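Local coordinates for protein catalase-3 (Neurospora crassa, PDB 4AJ9) that uses a heme cofactor to break down hydrogen peroxide into oxygen and water, probably protecting the cell from its toxic effects, at residues C[20-25]-C[43-48]; C[56-61]-C[108-113]; C[189-194]-C[482-487]; C[391-396]-C[405-410]; C[459-464]-C[489-494]. All coordinates share one frame; numbering follows the deposited sequence. Where two conformers were deposited one is given.

From the N terminus, contact 1 closes first, folding the N-terminal arm back onto the start of helix 45-55. Contact 2 follows in series, beyond the end of that helix, and joins the loop before strand 68-77 to the loop after strand 96-104, close to the heme. Contact 3 spans 287 residues and ties helix 187-193 of the catalase core to helix 474-487 of the helical domain. Within that span lies contact 4, a short loop closure on the arm leading to strand 425-427. Contact 5 crosses contact 3, its segments alternating with those of contact 3 along the chain; their centres are about 9 Å apart. Contact 5 joins two helices of the helical domain, and contact 3 fastens that domain to the core.

Contact 1. Residues C[20-25]-C[43-48]; sequences TDFGGN and EDFIFR
Phe45 at the start of helix 45-55 receives Thr20 and Phe22 from an ST turn in the N-terminal arm, the part of a catalase that threads between subunits. Glu43, before the helix, bends away to form a salt bridge with Arg424 of the second subunit, while its carbonyl O lies at the edge of the Phe45 ring. Asp44 is the N-cap. Its OD1 takes the Phe47 N-H in a nearly straight bond (3.0 Å, 177°) that arrives from above the carboxylate plane, and it also pairs with Arg432 of the third subunit. Phe45 carries the contact. With its CG between backbone N and carbonyl carbon (chi1 70°), the ring reaches the arm, where CD2 meets the edge of the Phe22 ring at CZ (3.8 Å) and CE2 touches Thr20 CG2 (4.0 Å). The hydroxyl of Thr20 faces the other way: OG1 sits 3.2 Å above the centre of the Phe22 ring, accepts from Phe22 N and donates to Gly23 O (2.7 Å), fixing the turn. Ile46 lays CG1 over one face of the Phe45 ring. At Arg48 the first helical turn closes, N bonding to Asp44 O at 3.3 Å.

Contact 2. Residues C[56-61]-C[108-113]; sequences HERIPE and GSRGSA
Glu61 grips the type II beta turn Ser109-Ser112, joining two loops near the heme of the catalase barrel. Along the first segment, Glu57 comes before the grip: its OE1 holds Arg58 NH1 in a salt bridge (2.9 Å) through the anti lone pair, and its OE2 bonds to His156 of the third subunit. Pro60 turns away from the turn. Glu61 then reaches across, its chain extended beyond CG (chi2 -175°); its side chain lies about 8 Å from the heme and about 9 Å from that of His65, the predicted active-site histidine. Its CB lies 3.5 Å from Arg110 CG as the two chains slide past each other in opposite directions. Arg110 has two conformers; in the one described, NH1 and NH2 form salt bridges with Glu61 and Glu165 of the third subunit. Within the two segments, Glu61 OE2 receives Ser109 OG on its syn lone pair (2.8 Å), while OE1 accepts Arg110 N at 2.9 Å and 169°, from above the carboxylate plane.

Contact 3. Residues C[189-194]-C[482-487]; sequences TLFWAM and EQLNKI
Apolar packing alone joins Phe191 to Leu484 and Ile487, and the far end of one ring does nearly all of the touching. CE1 of Phe191 lies 3.7 Å from Leu484 CD2, which sits at the ring edge close to its plane, and 3.6 Å from Ile487 CD1, which approaches obliquely. The neighbouring CZ is 4.1 Å from Ile487 CG2, so the isoleucine presents both of its methyl ends to the ring. Leu484 and Ile487 are one helical turn apart and form a cleft on one side of their helix; the Phe191 side chain comes at Ile487 from the opposite direction. In the catalase fold this is where helix 187-193 of the heme-bearing core meets helix 474-487 of the helical domain that follows the barrel and its connecting arm. Phe448 and Phe449 of helix 443-450 also press on Phe191, and Ile464 of helix 454-468 packs on Leu484. Aromatic stacking adds to the junction beside the contact, where Trp192 stacks on Phe448. Backbone bonds serve the helices themselves: Ile487 N reaches Leu484 O at 2.9 Å, and Met194 N reaches Leu190 O at 2.8 Å. Ile487 O accepts from Arg446 NH1 of helix 443-450, a bond between helices.

Contact 4. Residues C[391-396]-C[405-410]; sequences HKNIHH and GYPAQA
Asn393 brings its amide up to the Tyr406-Pro407 peptide. From CB, which is directed at the 405-410 segment, the chain runs to a CG set anti to the backbone N (chi1 172°), and there both ends of the amide turn to His395. OD1 accepts from His395 N (3.0 Å, 146°), the donor standing well above the carbonyl plane; this closes an Asx turn. ND2 makes a weak bond to His395 O at 3.1 Å, so the amide clasps the backbone N and O of one residue. The turn lies on the long arm that, in catalases, leads from the barrel to the helical domain and wraps neighbouring subunits: His396 stacks on His156 of the fourth subunit, and Pro407 packs on Met18 of the second. ND2 also faces the other segment, 3.8 Å from Pro407 CD and 3.7 Å from Tyr406 O, too long for a hydrogen bond, so the approach is one of packing. The peptide before Pro407 is cis. A leucine here would keep some bulk but would probably leave His395 N without its acceptor and set the turn free to shift. Asn380 touches both Asn393 and Pro407.

Contact 5. Residues C[459-464]-C[489-494]; sequences FVINAI and NDVAKR
The Arg494 guanidinium offers one face to Ile461, whose CD1 methyl sits over its centre, 3.2 Å from CZ, while the edges are given to polar partners. In the plane of the group, NH1 forms a salt bridge to Asp490 OD2 (2.9 Å, 157°), one turn back on the same helix and met nearly end-on to its C-O bond. NE pairs with Asp677 near the C terminus, and NH2 bonds to Gln458. A bend at chi3 (77°) folds the arginine chain so that its flat end lies across Ile461 and the two side chains meet at about a right angle. The stem packs as well, with Arg494 CB 4.1 Å from Ile461 CG2. Nearer its backbone, Ile461 CG1 approaches Val491 CG1 at 4.4 Å, and Phe449 of helix 443-450 touches both residues. In this way helix 454-468 is joined to helix 489-499 within the helical domain of the catalase. An alanine in place of Arg494 would probably uncover the Ile461 methyl and leave Asp490 and Asp677 without their shared cation. The two carboxylates at the edges probably balance the charge of the guanidinium and hold its rotation, leaving a face for the methyl.

Contact 1. Residues C[20-25]-C[43-48]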
# COMPACT_ATOMS: atom_id res chain seq x y z
N THR C 20 -0.88 21.60 12.94
CA THR C 20 -0.52 20.60 11.93
C THR C 20 -0.49 19.22 12.60
O THR C 20 -0.64 19.11 13.82
CB THR C 20 0.89 20.83 11.37
OG1 THR C 20 1.85 20.45 12.36
CG2 THR C 20 1.10 22.30 10.96
N ASP C 21 -0.25 18.18 11.80
CA ASP C 21 -0.10 16.84 12.36
C ASP C 21 1.25 16.63 13.05
O ASP C 21 1.47 15.59 13.68
CB ASP C 21 -0.35 15.76 11.30
CG ASP C 21 -1.82 15.57 11.00
OD1 ASP C 21 -2.66 15.92 11.85
OD2 ASP C 21 -2.14 15.04 9.91
N PHE C 22 2.15 17.60 12.94
CA PHE C 22 3.43 17.50 13.64
C PHE C 22 3.55 18.58 14.71
O PHE C 22 4.64 18.83 15.26
CB PHE C 22 4.62 17.53 12.68
CG PHE C 22 4.64 18.71 11.75
CD1 PHE C 22 3.93 18.69 10.56
CD2 PHE C 22 5.37 19.86 12.07
CE1 PHE C 22 3.95 19.77 9.70
CE2 PHE C 22 5.39 20.95 11.22
CZ PHE C 22 4.68 20.90 10.03
N GLY C 23 2.42 19.19 15.03
CA GLY C 23 2.39 20.18 16.09
C GLY C 23 2.68 21.56 15.55
O GLY C 23 3.12 21.74 14.41
N GLY C 24 2.43 22.55 16.39
CA GLY C 24 2.58 23.93 15.97
C GLY C 24 1.21 24.46 15.60
O GLY C 24 0.53 23.91 14.72
N ASN C 25 0.80 25.51 16.30
CA ASN C 25 -0.45 26.19 16.00
C ASN C 25 -0.43 26.87 14.64
O ASN C 25 0.59 27.42 14.23
CB ASN C 25 -0.78 27.21 17.09
CG ASN C 25 -1.02 26.55 18.43
OD1 ASN C 25 -1.15 25.32 18.52
ND2 ASN C 25 -1.12 27.36 19.48
N GLU C 43 5.46 26.26 -1.10
CA GLU C 43 5.99 26.27 0.27
C GLU C 43 4.90 26.36 1.32
O GLU C 43 5.17 26.43 2.53
CB GLU C 43 7.01 27.40 0.48
CG GLU C 43 6.38 28.79 0.53
CD GLU C 43 7.41 29.86 0.86
OE1 GLU C 43 8.24 30.19 -0.02
OE2 GLU C 43 7.38 30.36 2.01
N ASP C 44 3.65 26.36 0.87
CA ASP C 44 2.55 26.30 1.81
C ASP C 44 2.45 24.89 2.39
O ASP C 44 1.67 24.05 1.92
CB ASP C 44 1.23 26.72 1.16
CG ASP C 44 0.14 26.91 2.19
OD1 ASP C 44 0.38 26.55 3.36
OD2 ASP C 44 -0.94 27.41 1.83
N PHE C 45 3.25 24.63 3.42
CA PHE C 45 3.29 23.33 4.07
C PHE C 45 1.96 23.03 4.77
O PHE C 45 1.53 21.87 4.84
CB PHE C 45 4.44 23.27 5.08
CG PHE C 45 4.24 24.14 6.29
CD1 PHE C 45 4.52 25.51 6.24
CD2 PHE C 45 3.82 23.59 7.50
CE1 PHE C 45 4.35 26.30 7.37
CE2 PHE C 45 3.65 24.38 8.63
CZ PHE C 45 3.92 25.73 8.57
N ILE C 46 1.30 24.08 5.26
CA ILE C 46 -0.00 23.98 5.93
C ILE C 46 -1.07 23.43 4.98
O ILE C 46 -1.76 22.47 5.30
CB ILE C 46 -0.45 25.35 6.49
CG1 ILE C 46 0.46 25.78 7.65
CG2 ILE C 46 -1.93 25.33 6.92
CD1 ILE C 46 0.17 27.20 8.11
N PHE C 47 -1.21 24.06 3.81
CA PHE C 47 -2.11 23.53 2.80
C PHE C 47 -1.85 22.04 2.48
O PHE C 47 -2.76 21.21 2.51
CB PHE C 47 -2.02 24.33 1.50
CG PHE C 47 -2.74 23.68 0.36
CD1 PHE C 47 -4.12 23.78 0.26
CD2 PHE C 47 -2.05 22.95 -0.58
CE1 PHE C 47 -4.79 23.16 -0.77
CE2 PHE C 47 -2.71 22.34 -1.61
CZ PHE C 47 -4.09 22.44 -1.71
N ARG C 48 -0.61 21.71 2.13
CA ARG C 48 -0.33 20.35 1.66
C ARG C 48 -0.53 19.30 2.74
O ARG C 48 -1.09 18.25 2.45
CB ARG C 48 1.05 20.24 1.00
CG ARG C 48 1.06 20.71 -0.46
CD ARG C 48 2.43 20.59 -1.13
NE ARG C 48 3.42 21.45 -0.50
CZ ARG C 48 4.23 21.07 0.48
NH1 ARG C 48 4.20 19.82 0.93
NH2 ARG C 48 5.06 21.95 1.02

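Contact 2. Residues C[56-61]-C[108-113]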
# COMPACT_ATOMS: atom_id res chain seq x y z
N HIS C 56 -6.01 11.17 1.35
CA HIS C 56 -5.74 9.77 1.65
C HIS C 56 -6.67 9.18 2.70
O HIS C 56 -6.32 8.20 3.37
CB HIS C 56 -4.28 9.59 2.09
CG HIS C 56 -3.29 9.85 1.01
ND1 HIS C 56 -2.57 8.84 0.40
CD2 HIS C 56 -2.91 11.00 0.40
CE1 HIS C 56 -1.76 9.37 -0.51
NE2 HIS C 56 -1.96 10.68 -0.54
N GLU C 57 -7.87 9.74 2.82
CA GLU C 57 -8.79 9.32 3.88
C GLU C 57 -9.34 7.90 3.71
O GLU C 57 -9.53 7.20 4.70
CB GLU C 57 -9.96 10.31 4.03
CG GLU C 57 -9.64 11.53 4.90
CD GLU C 57 -10.82 12.49 5.05
OE1 GLU C 57 -11.97 12.11 4.70
OE2 GLU C 57 -10.59 13.63 5.51
N ARG C 58 -9.59 7.50 2.47
CA ARG C 58 -10.34 6.27 2.22
C ARG C 58 -9.45 5.03 2.26
O ARG C 58 -8.29 5.06 1.86
CB ARG C 58 -11.05 6.36 0.87
CG ARG C 58 -12.00 7.55 0.74
CD ARG C 58 -13.23 7.48 1.68
NE ARG C 58 -14.01 8.70 1.49
CZ ARG C 58 -13.92 9.78 2.26
NH1 ARG C 58 -13.17 9.78 3.36
NH2 ARG C 58 -14.64 10.86 1.97
N ILE C 59 -10.02 3.93 2.76
CA ILE C 59 -9.37 2.64 2.67
C ILE C 59 -10.35 1.73 1.93
O ILE C 59 -11.55 2.04 1.84
CB ILE C 59 -9.02 2.05 4.06
CG1 ILE C 59 -10.29 1.62 4.80
CG2 ILE C 59 -8.23 3.07 4.89
CD1 ILE C 59 -10.02 1.06 6.18
N PRO C 60 -9.87 0.62 1.37
CA PRO C 60 -10.78 -0.26 0.64
C PRO C 60 -11.95 -0.70 1.53
O PRO C 60 -11.73 -0.99 2.70
CB PRO C 60 -9.91 -1.48 0.33
CG PRO C 60 -8.49 -0.91 0.29
CD PRO C 60 -8.49 0.10 1.41
N GLU C 61 -13.16 -0.75 0.99
CA GLU C 61 -14.25 -1.37 1.72
C GLU C 61 -14.01 -2.87 1.84
O GLU C 61 -13.19 -3.45 1.11
CB GLU C 61 -15.60 -1.10 1.05
CG GLU C 61 -15.77 -1.74 -0.33
CD GLU C 61 -17.09 -1.33 -1.00
OE1 GLU C 61 -17.60 -0.22 -0.73
OE2 GLU C 61 -17.62 -2.13 -1.80
N GLY C 108 -23.85 -5.52 -1.11
CA GLY C 108 -23.77 -4.11 -1.43
C GLY C 108 -22.49 -3.44 -0.98
O GLY C 108 -21.85 -3.86 -0.01
N SER C 109 -22.10 -2.40 -1.71
CA SER C 109 -20.95 -1.57 -1.34
C SER C 109 -21.30 -0.66 -0.17
O SER C 109 -22.45 -0.62 0.27
CB SER C 109 -20.51 -0.72 -2.52
OG SER C 109 -19.82 -1.51 -3.47
N ARG C 110 -20.30 0.04 0.36
CA ARG C 110 -20.55 1.06 1.35
C ARG C 110 -21.50 2.04 0.70
O ARG C 110 -21.37 2.34 -0.47
CB ARG C 110 -19.26 1.78 1.71
CG ARG C 110 -18.20 0.89 2.34
CD ARG C 110 -16.97 1.72 2.70
NE ARG C 110 -17.32 2.91 3.47
CZ ARG C 110 -16.91 4.14 3.18
NH1 ARG C 110 -16.11 4.35 2.14
NH2 ARG C 110 -17.29 5.16 3.94
N GLY C 111 -22.48 2.52 1.45
CA GLY C 111 -23.41 3.48 0.91
C GLY C 111 -24.67 2.86 0.34
O GLY C 111 -25.66 3.57 0.15
N SER C 112 -24.66 1.56 0.06
CA SER C 112 -25.89 0.91 -0.39
C SER C 112 -26.89 0.87 0.76
O SER C 112 -26.56 1.22 1.88
CB SER C 112 -25.64 -0.50 -0.96
OG SER C 112 -25.03 -1.34 -0.01
N ALA C 113 -28.13 0.46 0.47
CA ALA C 113 -29.21 0.59 1.44
C ALA C 113 -29.26 -0.54 2.47
O ALA C 113 -29.05 -1.71 2.16
CB ALA C 113 -30.56 0.70 0.70

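Contact 3. Residues C[189-194]-C[482-487]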
# COMPACT_ATOMS: atom_id res chain seq x y z
N THR C 189 -29.81 -21.48 1.57
CA THR C 189 -29.62 -20.11 1.99
C THR C 189 -30.49 -19.18 1.15
O THR C 189 -31.02 -18.19 1.66
CB THR C 189 -28.13 -19.68 1.92
OG1 THR C 189 -27.36 -20.55 2.75
CG2 THR C 189 -27.95 -18.24 2.40
N LEU C 190 -30.68 -19.51 -0.13
CA LEU C 190 -31.53 -18.70 -0.98
C LEU C 190 -32.95 -18.56 -0.39
O LEU C 190 -33.48 -17.46 -0.28
CB LEU C 190 -31.57 -19.26 -2.40
CG LEU C 190 -32.43 -18.52 -3.43
CD1 LEU C 190 -31.95 -17.07 -3.65
CD2 LEU C 190 -32.44 -19.29 -4.74
N PHE C 191 -33.56 -19.68 -0.01
CA PHE C 191 -34.90 -19.66 0.58
C PHE C 191 -34.97 -18.78 1.83
O PHE C 191 -35.93 -18.03 2.03
CB PHE C 191 -35.38 -21.09 0.89
CG PHE C 191 -36.14 -21.74 -0.24
CD1 PHE C 191 -35.60 -21.82 -1.51
CD2 PHE C 191 -37.43 -22.22 -0.04
CE1 PHE C 191 -36.31 -22.39 -2.55
CE2 PHE C 191 -38.15 -22.79 -1.07
CZ PHE C 191 -37.59 -22.87 -2.33
N TRP C 192 -33.94 -18.86 2.67
CA TRP C 192 -33.88 -18.01 3.85
C TRP C 192 -33.79 -16.54 3.45
O TRP C 192 -34.42 -15.67 4.07
CB TRP C 192 -32.68 -18.37 4.72
CG TRP C 192 -32.84 -19.61 5.60
CD1 TRP C 192 -32.61 -20.91 5.23
CD2 TRP C 192 -33.22 -19.65 6.99
NE1 TRP C 192 -32.84 -21.75 6.30
CE2 TRP C 192 -33.21 -21.01 7.39
CE3 TRP C 192 -33.56 -18.68 7.93
CZ2 TRP C 192 -33.53 -21.41 8.68
CZ3 TRP C 192 -33.89 -19.08 9.22
CH2 TRP C 192 -33.87 -20.44 9.58
N ALA C 193 -32.98 -16.25 2.43
CA ALA C 193 -32.80 -14.86 1.99
C ALA C 193 -34.08 -14.32 1.34
O ALA C 193 -34.34 -13.12 1.34
CB ALA C 193 -31.61 -14.75 1.03
N MET C 194 -34.88 -15.23 0.78
CA MET C 194 -36.18 -14.87 0.20
C MET C 194 -37.28 -14.77 1.25
O MET C 194 -38.40 -14.39 0.93
CB MET C 194 -36.59 -15.88 -0.88
CG MET C 194 -35.65 -15.94 -2.08
SD MET C 194 -35.61 -14.38 -2.99
CE MET C 194 -33.88 -13.93 -2.83
N GLU C 482 -36.62 -25.78 -12.66
CA GLU C 482 -36.27 -27.19 -12.52
C GLU C 482 -35.71 -27.48 -11.13
O GLU C 482 -35.99 -28.52 -10.54
CB GLU C 482 -35.28 -27.60 -13.61
CG GLU C 482 -34.73 -28.99 -13.42
CD GLU C 482 -33.88 -29.44 -14.59
OE1 GLU C 482 -32.88 -28.75 -14.89
OE2 GLU C 482 -34.21 -30.48 -15.20
N GLN C 483 -34.90 -26.56 -10.62
CA GLN C 483 -34.37 -26.69 -9.26
C GLN C 483 -35.41 -26.46 -8.18
O GLN C 483 -35.47 -27.21 -7.21
CB GLN C 483 -33.17 -25.76 -9.06
CG GLN C 483 -32.00 -26.12 -9.96
CD GLN C 483 -31.47 -27.51 -9.69
OE1 GLN C 483 -31.29 -27.90 -8.54
NE2 GLN C 483 -31.23 -28.27 -10.76
N LEU C 484 -36.24 -25.43 -8.33
CA LEU C 484 -37.26 -25.19 -7.31
C LEU C 484 -38.16 -26.41 -7.20
O LEU C 484 -38.58 -26.79 -6.12
CB LEU C 484 -38.10 -23.96 -7.64
CG LEU C 484 -37.36 -22.63 -7.59
CD1 LEU C 484 -38.30 -21.51 -8.04
CD2 LEU C 484 -36.83 -22.36 -6.18
N ASN C 485 -38.46 -27.01 -8.36
CA ASN C 485 -39.34 -28.16 -8.43
C ASN C 485 -38.83 -29.37 -7.65
O ASN C 485 -39.61 -30.24 -7.28
CB ASN C 485 -39.58 -28.57 -9.88
CG ASN C 485 -40.68 -29.62 -10.01
OD1 ASN C 485 -41.71 -29.52 -9.37
ND2 ASN C 485 -40.44 -30.64 -10.83
N LYS C 486 -37.52 -29.44 -7.44
CA LYS C 486 -36.92 -30.55 -6.71
C LYS C 486 -37.14 -30.36 -5.22
O LYS C 486 -37.02 -31.29 -4.43
CB LYS C 486 -35.42 -30.66 -7.01
CG LYS C 486 -35.12 -31.26 -8.37
CD LYS C 486 -33.62 -31.32 -8.58
CE LYS C 486 -33.26 -31.65 -10.02
NZ LYS C 486 -33.61 -33.05 -10.40
N ILE C 487 -37.45 -29.13 -4.84
CA ILE C 487 -37.72 -28.80 -3.46
C ILE C 487 -39.21 -28.95 -3.15
O ILE C 487 -39.58 -29.55 -2.14
CB ILE C 487 -37.29 -27.35 -3.15
CG1 ILE C 487 -35.77 -27.22 -3.20
CG2 ILE C 487 -37.80 -26.92 -1.80
CD1 ILE C 487 -35.28 -25.78 -3.07

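Contact 4. Residues C[391-396]-C[405-410]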
# COMPACT_ATOMS: atom_id res chain seq x y z
N HIS C 391 9.72 -2.53 20.96
CA HIS C 391 10.01 -3.78 21.65
C HIS C 391 11.33 -3.73 22.40
O HIS C 391 12.35 -3.32 21.85
CB HIS C 391 10.03 -4.96 20.67
CG HIS C 391 8.69 -5.30 20.08
ND1 HIS C 391 8.18 -4.64 18.98
CD2 HIS C 391 7.77 -6.23 20.43
CE1 HIS C 391 6.99 -5.15 18.69
NE2 HIS C 391 6.72 -6.12 19.55
N LYS C 392 11.29 -4.19 23.65
CA LYS C 392 12.44 -4.17 24.54
C LYS C 392 13.37 -5.38 24.36
O LYS C 392 14.58 -5.25 24.51
CB LYS C 392 11.95 -4.10 25.99
CG LYS C 392 13.04 -3.87 27.03
CD LYS C 392 12.43 -3.77 28.44
CE LYS C 392 11.14 -2.92 28.47
NZ LYS C 392 11.34 -1.45 28.27
N ASN C 393 12.80 -6.54 24.05
CA ASN C 393 13.57 -7.79 24.00
C ASN C 393 14.35 -7.87 22.69
O ASN C 393 13.74 -7.96 21.63
CB ASN C 393 12.64 -9.01 24.11
CG ASN C 393 13.36 -10.35 23.86
OD1 ASN C 393 14.56 -10.49 24.15
ND2 ASN C 393 12.63 -11.33 23.30
N ILE C 394 15.67 -7.83 22.77
CA ILE C 394 16.49 -7.81 21.56
C ILE C 394 16.81 -9.21 21.05
O ILE C 394 17.37 -9.37 19.97
CB ILE C 394 17.82 -7.04 21.77
CG1 ILE C 394 18.78 -7.87 22.62
CG2 ILE C 394 17.54 -5.67 22.38
CD1 ILE C 394 20.12 -7.18 22.86
N HIS C 395 16.47 -10.23 21.84
CA HIS C 395 16.64 -11.61 21.39
C HIS C 395 15.29 -12.16 20.92
O HIS C 395 14.61 -12.93 21.62
CB HIS C 395 17.31 -12.45 22.49
CG HIS C 395 18.62 -11.86 22.93
ND1 HIS C 395 18.77 -11.19 24.13
CD2 HIS C 395 19.82 -11.79 22.31
CE1 HIS C 395 20.01 -10.75 24.23
NE2 HIS C 395 20.67 -11.10 23.14
N HIS C 396 14.91 -11.71 19.73
CA HIS C 396 13.60 -11.91 19.14
C HIS C 396 13.50 -13.20 18.33
O HIS C 396 13.09 -13.21 17.16
CB HIS C 396 13.23 -10.70 18.26
CG HIS C 396 14.26 -10.36 17.23
ND1 HIS C 396 15.57 -10.81 17.28
CD2 HIS C 396 14.18 -9.60 16.10
CE1 HIS C 396 16.24 -10.35 16.24
NE2 HIS C 396 15.42 -9.61 15.51
N GLY C 405 14.68 -18.10 27.64
CA GLY C 405 13.48 -18.84 27.29
C GLY C 405 12.23 -17.99 27.17
O GLY C 405 11.13 -18.55 27.08
N TYR C 406 12.36 -16.67 27.16
CA TYR C 406 11.17 -15.80 27.09
C TYR C 406 11.14 -14.88 25.87
O TYR C 406 12.17 -14.31 25.50
CB TYR C 406 11.00 -14.98 28.38
CG TYR C 406 10.75 -15.88 29.56
CD1 TYR C 406 9.47 -16.31 29.86
CD2 TYR C 406 11.80 -16.32 30.36
CE1 TYR C 406 9.23 -17.15 30.91
CE2 TYR C 406 11.57 -17.17 31.43
CZ TYR C 406 10.29 -17.58 31.70
OH TYR C 406 10.04 -18.42 32.76
N PRO C 407 9.96 -14.72 25.24
CA PRO C 407 8.66 -15.28 25.62
C PRO C 407 8.63 -16.80 25.50
O PRO C 407 9.22 -17.35 24.57
CB PRO C 407 7.68 -14.64 24.63
CG PRO C 407 8.53 -14.21 23.48
CD PRO C 407 9.84 -13.81 24.09
N ALA C 408 7.94 -17.45 26.42
CA ALA C 408 8.01 -18.90 26.58
C ALA C 408 6.85 -19.63 25.91
O ALA C 408 5.76 -19.07 25.75
CB ALA C 408 8.06 -19.26 28.05
N GLN C 409 7.08 -20.89 25.56
CA GLN C 409 6.07 -21.70 24.88
C GLN C 409 4.91 -22.02 25.82
O GLN C 409 5.14 -22.33 26.99
CB GLN C 409 6.69 -22.99 24.34
CG GLN C 409 7.84 -22.75 23.37
CD GLN C 409 7.39 -22.10 22.08
OE1 GLN C 409 6.55 -22.65 21.36
NE2 GLN C 409 7.96 -20.93 21.76
N ALA C 410 3.69 -21.94 25.31
CA ALA C 410 2.51 -22.35 26.06
C ALA C 410 1.72 -23.41 25.30
O ALA C 410 1.57 -23.33 24.07
CB ALA C 410 1.61 -21.15 26.40

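Contact 5. Residues C[459-464]-C[489-494]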
# COMPACT_ATOMS: atom_id res chain seq x y z
N PHE C 459 -44.71 -14.98 1.08
CA PHE C 459 -43.67 -13.95 0.96
C PHE C 459 -42.45 -14.51 0.24
O PHE C 459 -41.86 -13.85 -0.62
CB PHE C 459 -43.27 -13.41 2.33
CG PHE C 459 -44.30 -12.50 2.95
CD1 PHE C 459 -45.15 -11.75 2.16
CD2 PHE C 459 -44.40 -12.37 4.32
CE1 PHE C 459 -46.08 -10.91 2.72
CE2 PHE C 459 -45.33 -11.54 4.89
CZ PHE C 459 -46.16 -10.80 4.09
N VAL C 460 -42.05 -15.73 0.62
CA VAL C 460 -40.93 -16.41 -0.04
C VAL C 460 -41.20 -16.57 -1.53
O VAL C 460 -40.37 -16.22 -2.37
CB VAL C 460 -40.66 -17.79 0.60
CG1 VAL C 460 -39.71 -18.60 -0.27
CG2 VAL C 460 -40.13 -17.65 2.05
N ILE C 461 -42.37 -17.10 -1.87
CA ILE C 461 -42.72 -17.31 -3.27
C ILE C 461 -42.75 -16.00 -4.06
O ILE C 461 -42.26 -15.92 -5.19
CB ILE C 461 -44.10 -18.02 -3.38
CG1 ILE C 461 -43.92 -19.53 -3.20
CG2 ILE C 461 -44.75 -17.73 -4.73
CD1 ILE C 461 -45.19 -20.25 -2.82
N ASN C 462 -43.34 -14.97 -3.46
CA ASN C 462 -43.44 -13.66 -4.09
C ASN C 462 -42.08 -12.99 -4.26
O ASN C 462 -41.87 -12.25 -5.22
CB ASN C 462 -44.39 -12.75 -3.31
CG ASN C 462 -45.85 -13.14 -3.51
OD1 ASN C 462 -46.17 -13.97 -4.36
ND2 ASN C 462 -46.73 -12.52 -2.74
N ALA C 463 -41.16 -13.24 -3.33
CA ALA C 463 -39.81 -12.72 -3.46
C ALA C 463 -39.11 -13.42 -4.63
O ALA C 463 -38.44 -12.79 -5.45
CB ALA C 463 -39.03 -12.91 -2.16
N ILE C 464 -39.28 -14.74 -4.72
CA ILE C 464 -38.71 -15.49 -5.83
C ILE C 464 -39.31 -15.04 -7.15
O ILE C 464 -38.60 -14.87 -8.15
CB ILE C 464 -38.89 -17.01 -5.66
CG1 ILE C 464 -38.18 -17.48 -4.37
CG2 ILE C 464 -38.35 -17.75 -6.88
CD1 ILE C 464 -38.46 -18.97 -4.01
N ASN C 489 -42.98 -29.14 -5.60
CA ASN C 489 -43.75 -28.96 -6.82
C ASN C 489 -44.69 -27.75 -6.77
O ASN C 489 -44.82 -27.03 -7.75
CB ASN C 489 -44.52 -30.24 -7.17
CG ASN C 489 -45.33 -30.10 -8.44
OD1 ASN C 489 -46.56 -30.08 -8.39
ND2 ASN C 489 -44.65 -29.99 -9.58
N ASP C 490 -45.34 -27.53 -5.62
CA ASP C 490 -46.24 -26.38 -5.49
C ASP C 490 -45.49 -25.05 -5.58
O ASP C 490 -45.98 -24.09 -6.17
CB ASP C 490 -47.01 -26.43 -4.17
CG ASP C 490 -48.12 -25.40 -4.11
OD1 ASP C 490 -48.87 -25.31 -5.10
OD2 ASP C 490 -48.23 -24.68 -3.10
N VAL C 491 -44.31 -24.99 -4.97
CA VAL C 491 -43.51 -23.77 -5.05
C VAL C 491 -43.17 -23.47 -6.50
O VAL C 491 -43.34 -22.33 -6.96
CB VAL C 491 -42.21 -23.88 -4.22
CG1 VAL C 491 -41.26 -22.73 -4.59
CG2 VAL C 491 -42.51 -23.84 -2.73
N ALA C 492 -42.71 -24.48 -7.22
CA ALA C 492 -42.31 -24.27 -8.61
C ALA C 492 -43.51 -23.86 -9.47
O ALA C 492 -43.39 -22.98 -10.32
CB ALA C 492 -41.64 -25.53 -9.17
N LYS C 493 -44.66 -24.49 -9.24
CA LYS C 493 -45.90 -24.11 -9.93
C LYS C 493 -46.24 -22.63 -9.70
O LYS C 493 -46.47 -21.86 -10.64
CB LYS C 493 -47.07 -25.01 -9.50
CG LYS C 493 -47.05 -26.40 -10.16
CD LYS C 493 -47.94 -27.40 -9.43
CE LYS C 493 -49.41 -27.05 -9.55
NZ LYS C 493 -49.92 -27.25 -10.94
N ARG C 494 -46.23 -22.23 -8.43
CA ARG C 494 -46.61 -20.87 -8.09
C ARG C 494 -45.62 -19.84 -8.64
O ARG C 494 -46.03 -18.79 -9.13
CB ARG C 494 -46.82 -20.76 -6.57
CG ARG C 494 -48.08 -21.48 -6.13
CD ARG C 494 -48.04 -21.90 -4.68
NE ARG C 494 -48.29 -20.79 -3.77
CZ ARG C 494 -48.34 -20.91 -2.44
NH1 ARG C 494 -48.15 -22.10 -1.87
NH2 ARG C 494 -48.57 -19.85 -1.69